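Local coordinates for hypothetical protein PA4535 (Pseudomonas aeruginosa, PDB 1Y0K) that is of unknown function but belongs to a family of putative endonucleases related to the PD-(D/E)XK nucleases, at residues G188-E191 and F192-A195; R132-H136 and G137-L141; R36-A40 and L41-Y45. One frame throughout, in Å; residues are numbered along the deposited sequence.

The three contacts are local turns next to helix ends; contacts 1 and 3 pack on the mixed beta sheet, and contact 2 leads into its strand 140-146. Contact 1, the start of helix 191-194, is the hub. It meets contact 3, the end of helix 26-40, with centres about 13 Å apart, where F192 CE1 lies 3.6 Å from L38 CD2 and L193 CD2 lies 3.7 Å from F37 CE2. It touches contact 2, with centres about 16 Å apart: L193 CD1 comes to 4.0 Å from D140 OD1. Contacts 2 and 3 stay separate, their nearest atoms about 6 Å apart. No ligand or active site is established, although the family assignment suggests a nuclease-like fold.

Contact 1 (G188-E191 and F192-A195); sequences GAPE and FLRA
This is a local helix-start contact: the loop after strand 179-185 turns into the short helix 191-194. R194 reaches back to A189: its NE donates to A189 O at 3.1 Å, a nearly straight bond (167°) with the acceptor at the guanidinium edge, in plane. The bend at chi3 (-67°) folds the arginine chain back so that NE faces this carbonyl, while NH2 lies 3.6 Å from E191 CA, which sits over one face of the group. The E191 side chain crosses that of R194 at about a right angle, and their charged ends do not pair. P190 CB touches F192 CE2 at 3.5 Å, and P190 CD meets L193 CD1 at 4.1 Å, the P190 and L193 side chains lying side by side. L193 rests on V182 and S173, and F192 on A65 and F67 of strand 65-73, all in the mixed sheet. The backbone turn closes with A195 N to E191 O at 2.8 Å, while P190 O takes weak bonds from the L193 and R194 amides. The arrangement is the first turn of a short helix with proline at the N-cap position, an arginine side chain bonding back to a carbonyl of the preceding loop.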
# COMPACT_ATOMS: atom_id res chain seq x y z
N GLY A 188 -3.62 5.94 17.99
CA GLY A 188 -2.89 7.17 17.67
C GLY A 188 -2.78 7.54 16.20
O GLY A 188 -2.36 8.65 15.87
N ALA A 189 -3.17 6.62 15.32
CA ALA A 189 -3.11 6.84 13.88
C ALA A 189 -4.13 7.90 13.46
O ALA A 189 -5.16 8.06 14.12
CB ALA A 189 -3.37 5.53 13.13
N PRO A 190 -3.82 8.65 12.38
CA PRO A 190 -4.78 9.60 11.82
C PRO A 190 -6.18 9.01 11.70
O PRO A 190 -6.35 7.83 11.37
CB PRO A 190 -4.21 9.85 10.42
CG PRO A 190 -2.75 9.78 10.63
CD PRO A 190 -2.54 8.69 11.66
N GLU A 191 -7.19 9.84 11.95
CA GLU A 191 -8.56 9.36 11.95
C GLU A 191 -9.00 8.76 10.61
O GLU A 191 -9.77 7.79 10.59
CB GLU A 191 -9.50 10.48 12.39
CG GLU A 191 -10.95 10.07 12.53
CD GLU A 191 -11.88 11.25 12.42
OE1 GLU A 191 -11.58 12.15 11.61
OE2 GLU A 191 -12.90 11.28 13.13
N PHE A 192 -8.49 9.30 9.49
CA PHE A 192 -8.85 8.77 8.17
C PHE A 192 -8.42 7.32 7.97
O PHE A 192 -9.07 6.57 7.25
CB PHE A 192 -8.42 9.69 7.01
CG PHE A 192 -6.93 9.73 6.76
CD1 PHE A 192 -6.31 8.77 5.94
CD2 PHE A 192 -6.14 10.75 7.30
CE1 PHE A 192 -4.93 8.81 5.70
CE2 PHE A 192 -4.76 10.80 7.06
CZ PHE A 192 -4.15 9.83 6.26
N LEU A 193 -7.33 6.92 8.62
CA LEU A 193 -6.93 5.51 8.62
C LEU A 193 -7.89 4.65 9.45
O LEU A 193 -8.40 3.64 8.99
CB LEU A 193 -5.49 5.35 9.10
CG LEU A 193 -4.44 5.92 8.14
CD1 LEU A 193 -3.05 5.87 8.76
CD2 LEU A 193 -4.47 5.18 6.79
N ARG A 194 -8.14 5.08 10.69
CA ARG A 194 -9.00 4.34 11.60
C ARG A 194 -10.42 4.18 11.06
O ARG A 194 -11.03 3.12 11.21
CB ARG A 194 -8.99 4.99 12.98
CG ARG A 194 -7.69 4.66 13.72
CD ARG A 194 -7.67 5.15 15.16
NE ARG A 194 -7.66 6.61 15.21
CZ ARG A 194 -8.72 7.35 15.52
NH1 ARG A 194 -9.88 6.77 15.82
NH2 ARG A 194 -8.62 8.67 15.52
N ALA A 195 -10.90 5.23 10.39
CA ALA A 195 -12.24 5.25 9.79
C ALA A 195 -12.45 4.20 8.70
O ALA A 195 -13.59 3.83 8.41
CB ALA A 195 -12.54 6.64 9.24

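Contact 2 (R132-H136 and G137-L141); sequences RGIDH and GELDL
A 3-10 turn carries the chain from the end of helix 119-132 into strand 140-146, and D135 opens it by bonding to G137 and E138. G133, with positive phi, has already ended the helix in a Schellman motif. D135 then acts through both its side chain and its backbone. Its CG stands anti to the backbone N (chi1 -172°), which swings OD1 over the turn to accept from G137 N at 2.9 Å. This is an Asx-turn bond, and the amide arrives from above the carboxylate plane. D135 O accepts from E138 N at 3.2 Å, and H136 O from L139 N at 3.1 Å, two successive i to i+3 bonds. The D135 and E138 carboxylates stand with their planes 75° apart, D135 OD2 lying 3.8 Å from E138 CG. On the apolar side, I134 CG2 meets L139 CD1 at 4.3 Å, and both side chains also rest on P57. The H136 ring instead turns to helix 119-132, where NE2 bonds to A126 O, and it meets the ring of W169. Beyond the turn, D140 pairs with R170 and bonds to S171. Because D135 OD2 and E138 OE2 are only 4.4 Å apart, the turn concentrates negative charge, probably eased by solvent and by a long, weak ion pair from E138 to R170.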
# COMPACT_ATOMS: atom_id res chain seq x y z
N ARG A 132 18.65 0.88 14.47
CA ARG A 132 18.92 2.32 14.54
C ARG A 132 18.21 3.02 15.71
O ARG A 132 18.44 4.20 15.96
CB ARG A 132 18.54 2.98 13.22
CG ARG A 132 19.48 2.65 12.05
CD ARG A 132 18.83 2.96 10.72
NE ARG A 132 18.50 4.38 10.57
CZ ARG A 132 17.77 4.89 9.58
NH1 ARG A 132 17.28 4.10 8.63
NH2 ARG A 132 17.52 6.19 9.55
N GLY A 133 17.34 2.29 16.41
CA GLY A 133 16.60 2.87 17.53
C GLY A 133 15.47 3.78 17.05
O GLY A 133 15.10 4.74 17.73
N ILE A 134 14.94 3.48 15.87
CA ILE A 134 13.79 4.21 15.32
C ILE A 134 12.49 3.74 15.97
O ILE A 134 12.32 2.54 16.23
CB ILE A 134 13.74 4.07 13.77
CG1 ILE A 134 14.77 5.00 13.14
CG2 ILE A 134 12.32 4.39 13.21
CD1 ILE A 134 15.33 4.53 11.86
N ASP A 135 11.57 4.69 16.24
CA ASP A 135 10.28 4.36 16.84
C ASP A 135 9.32 3.89 15.75
O ASP A 135 8.70 4.71 15.06
CB ASP A 135 9.69 5.57 17.60
CG ASP A 135 8.43 5.20 18.41
OD1 ASP A 135 7.90 4.07 18.27
OD2 ASP A 135 7.95 6.06 19.19
N HIS A 136 9.19 2.57 15.62
CA HIS A 136 8.28 1.97 14.65
C HIS A 136 6.86 2.52 14.83
O HIS A 136 6.10 2.65 13.87
CB HIS A 136 8.23 0.44 14.80
CG HIS A 136 9.56 -0.23 14.71
ND1 HIS A 136 10.56 -0.04 15.63
CD2 HIS A 136 10.04 -1.14 13.82
CE1 HIS A 136 11.61 -0.77 15.30
NE2 HIS A 136 11.32 -1.45 14.20
N GLY A 137 6.52 2.84 16.08
CA GLY A 137 5.17 3.26 16.44
C GLY A 137 4.72 4.63 15.97
O GLY A 137 3.58 5.03 16.22
N GLU A 138 5.60 5.36 15.29
CA GLU A 138 5.22 6.66 14.72
C GLU A 138 5.06 6.57 13.20
O GLU A 138 4.79 7.57 12.53
CB GLU A 138 6.25 7.75 15.08
CG GLU A 138 6.22 8.15 16.57
CD GLU A 138 4.92 8.84 17.00
OE1 GLU A 138 4.32 9.57 16.19
OE2 GLU A 138 4.50 8.64 18.17
N LEU A 139 5.20 5.35 12.66
CA LEU A 139 5.22 5.15 11.22
C LEU A 139 3.95 4.49 10.71
O LEU A 139 3.48 3.49 11.26
CB LEU A 139 6.45 4.31 10.81
CG LEU A 139 7.84 4.87 11.15
CD1 LEU A 139 8.94 3.91 10.67
CD2 LEU A 139 8.06 6.27 10.57
N ASP A 140 3.41 5.07 9.64
CA ASP A 140 2.25 4.53 8.94
C ASP A 140 2.72 3.88 7.64
O ASP A 140 3.01 4.57 6.66
CB ASP A 140 1.27 5.66 8.65
CG ASP A 140 0.86 6.40 9.92
OD1 ASP A 140 0.35 5.73 10.84
OD2 ASP A 140 1.05 7.63 9.99
N LEU A 141 2.82 2.56 7.64
CA LEU A 141 3.36 1.85 6.48
C LEU A 141 2.32 1.81 5.37
O LEU A 141 1.14 1.59 5.63
CB LEU A 141 3.81 0.44 6.87
CG LEU A 141 5.20 0.30 7.52
CD1 LEU A 141 6.26 0.21 6.46
CD2 LEU A 141 5.56 1.45 8.49

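Contact 3 (R36-A40 and L41-Y45); sequences RFLEA and LNVPY
Helix 26-40 ends where L38 O receives V43 N at 2.9 Å in an almost straight bond (177°) and E39 O receives N42 N at 3.2 Å. With N42 at positive phi, this is a Schellman motif, and it turns the chain so that Y45 folds back beside the last helical turn. L41 CD1 lies over one face of the F37 ring, a CH-pi contact 4.0 Å from the ring centroid. L38 CD2 packs on V43 CG1, and L38 CB approaches Y45 CD2 obliquely. Further in, F37 and L38 reach helix 191-194, and F62 borders L38, V43 and Y45. R36 grips E39 side-on, NE to OE1 and NH1 to OE2, the latter a 2.8 Å salt bridge; both nitrogens come from above the carboxylate plane. Bends at chi2 and chi3 wrap the R36 chain back to it, and W32 adds a cation-pi contact. Y45 places its CG between the backbone N and carbonyl carbon (chi1 63°), which turns the ring edge toward the E39 side chain, with E39 OE2 near the ring plane. Y45 OH donates to E39 OE2 at 2.5 Å on the anti side, from the same face of the carboxylate plane as R36 NH1.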
# COMPACT_ATOMS: atom_id res chain seq x y z
N ARG A 36 -2.74 8.24 -4.60
CA ARG A 36 -3.63 7.15 -5.07
C ARG A 36 -4.39 6.53 -3.90
O ARG A 36 -5.59 6.23 -4.00
CB ARG A 36 -2.84 6.07 -5.82
CG ARG A 36 -2.11 6.53 -7.12
CD ARG A 36 -3.04 7.16 -8.21
NE ARG A 36 -3.51 8.53 -7.94
CZ ARG A 36 -2.75 9.64 -7.96
NH1 ARG A 36 -3.31 10.82 -7.73
NH2 ARG A 36 -1.45 9.58 -8.20
N PHE A 37 -3.69 6.35 -2.78
CA PHE A 37 -4.30 5.78 -1.56
C PHE A 37 -5.38 6.71 -1.00
O PHE A 37 -6.48 6.26 -0.68
CB PHE A 37 -3.17 5.53 -0.54
CG PHE A 37 -3.64 5.03 0.79
CD1 PHE A 37 -4.31 3.81 0.91
CD2 PHE A 37 -3.33 5.73 1.95
CE1 PHE A 37 -4.70 3.33 2.15
CE2 PHE A 37 -3.72 5.27 3.21
CZ PHE A 37 -4.41 4.04 3.30
N LEU A 38 -5.07 8.00 -0.88
CA LEU A 38 -6.04 8.97 -0.36
C LEU A 38 -7.26 9.05 -1.28
O LEU A 38 -8.40 9.15 -0.80
CB LEU A 38 -5.38 10.35 -0.17
CG LEU A 38 -4.28 10.41 0.90
CD1 LEU A 38 -3.60 11.78 0.85
CD2 LEU A 38 -4.80 10.10 2.29
N GLU A 39 -7.03 9.02 -2.59
CA GLU A 39 -8.12 8.98 -3.57
C GLU A 39 -8.99 7.74 -3.41
O GLU A 39 -10.21 7.83 -3.48
CB GLU A 39 -7.58 9.10 -5.00
CG GLU A 39 -7.04 10.48 -5.27
CD GLU A 39 -6.31 10.56 -6.59
OE1 GLU A 39 -6.22 9.53 -7.29
OE2 GLU A 39 -5.81 11.66 -6.90
N ALA A 40 -8.37 6.59 -3.15
CA ALA A 40 -9.10 5.35 -2.87
C ALA A 40 -10.03 5.49 -1.67
O ALA A 40 -11.13 4.95 -1.66
CB ALA A 40 -8.14 4.20 -2.65
N LEU A 41 -9.57 6.22 -0.65
CA LEU A 41 -10.33 6.38 0.58
C LEU A 41 -11.22 7.61 0.59
O LEU A 41 -11.88 7.88 1.60
CB LEU A 41 -9.39 6.44 1.79
CG LEU A 41 -8.44 5.26 1.99
CD1 LEU A 41 -7.75 5.39 3.34
CD2 LEU A 41 -9.20 3.96 1.91
N ASN A 42 -11.23 8.33 -0.53
CA ASN A 42 -11.99 9.57 -0.66
C ASN A 42 -11.64 10.56 0.45
O ASN A 42 -12.51 11.15 1.10
CB ASN A 42 -13.50 9.25 -0.69
CG ASN A 42 -14.33 10.39 -1.24
OD1 ASN A 42 -13.84 11.23 -1.99
ND2 ASN A 42 -15.61 10.41 -0.87
N VAL A 43 -10.34 10.73 0.68
CA VAL A 43 -9.83 11.66 1.67
C VAL A 43 -9.33 12.89 0.91
O VAL A 43 -8.41 12.78 0.09
CB VAL A 43 -8.67 11.03 2.51
CG1 VAL A 43 -8.00 12.07 3.39
CG2 VAL A 43 -9.19 9.85 3.34
N PRO A 44 -9.96 14.05 1.15
CA PRO A 44 -9.56 15.28 0.44
C PRO A 44 -8.13 15.73 0.75
O PRO A 44 -7.65 15.57 1.86
CB PRO A 44 -10.56 16.33 0.94
CG PRO A 44 -11.15 15.75 2.19
CD PRO A 44 -11.08 14.27 2.08
N TYR A 45 -7.47 16.30 -0.26
CA TYR A 45 -6.14 16.84 -0.06
C TYR A 45 -5.87 17.99 -1.02
O TYR A 45 -6.50 18.09 -2.08
CB TYR A 45 -5.08 15.74 -0.24
CG TYR A 45 -5.01 15.11 -1.62
CD1 TYR A 45 -4.22 15.67 -2.62
CD2 TYR A 45 -5.72 13.94 -1.92
CE1 TYR A 45 -4.13 15.10 -3.88
CE2 TYR A 45 -5.65 13.36 -3.19
CZ TYR A 45 -4.85 13.95 -4.16
OH TYR A 45 -4.76 13.39 -5.41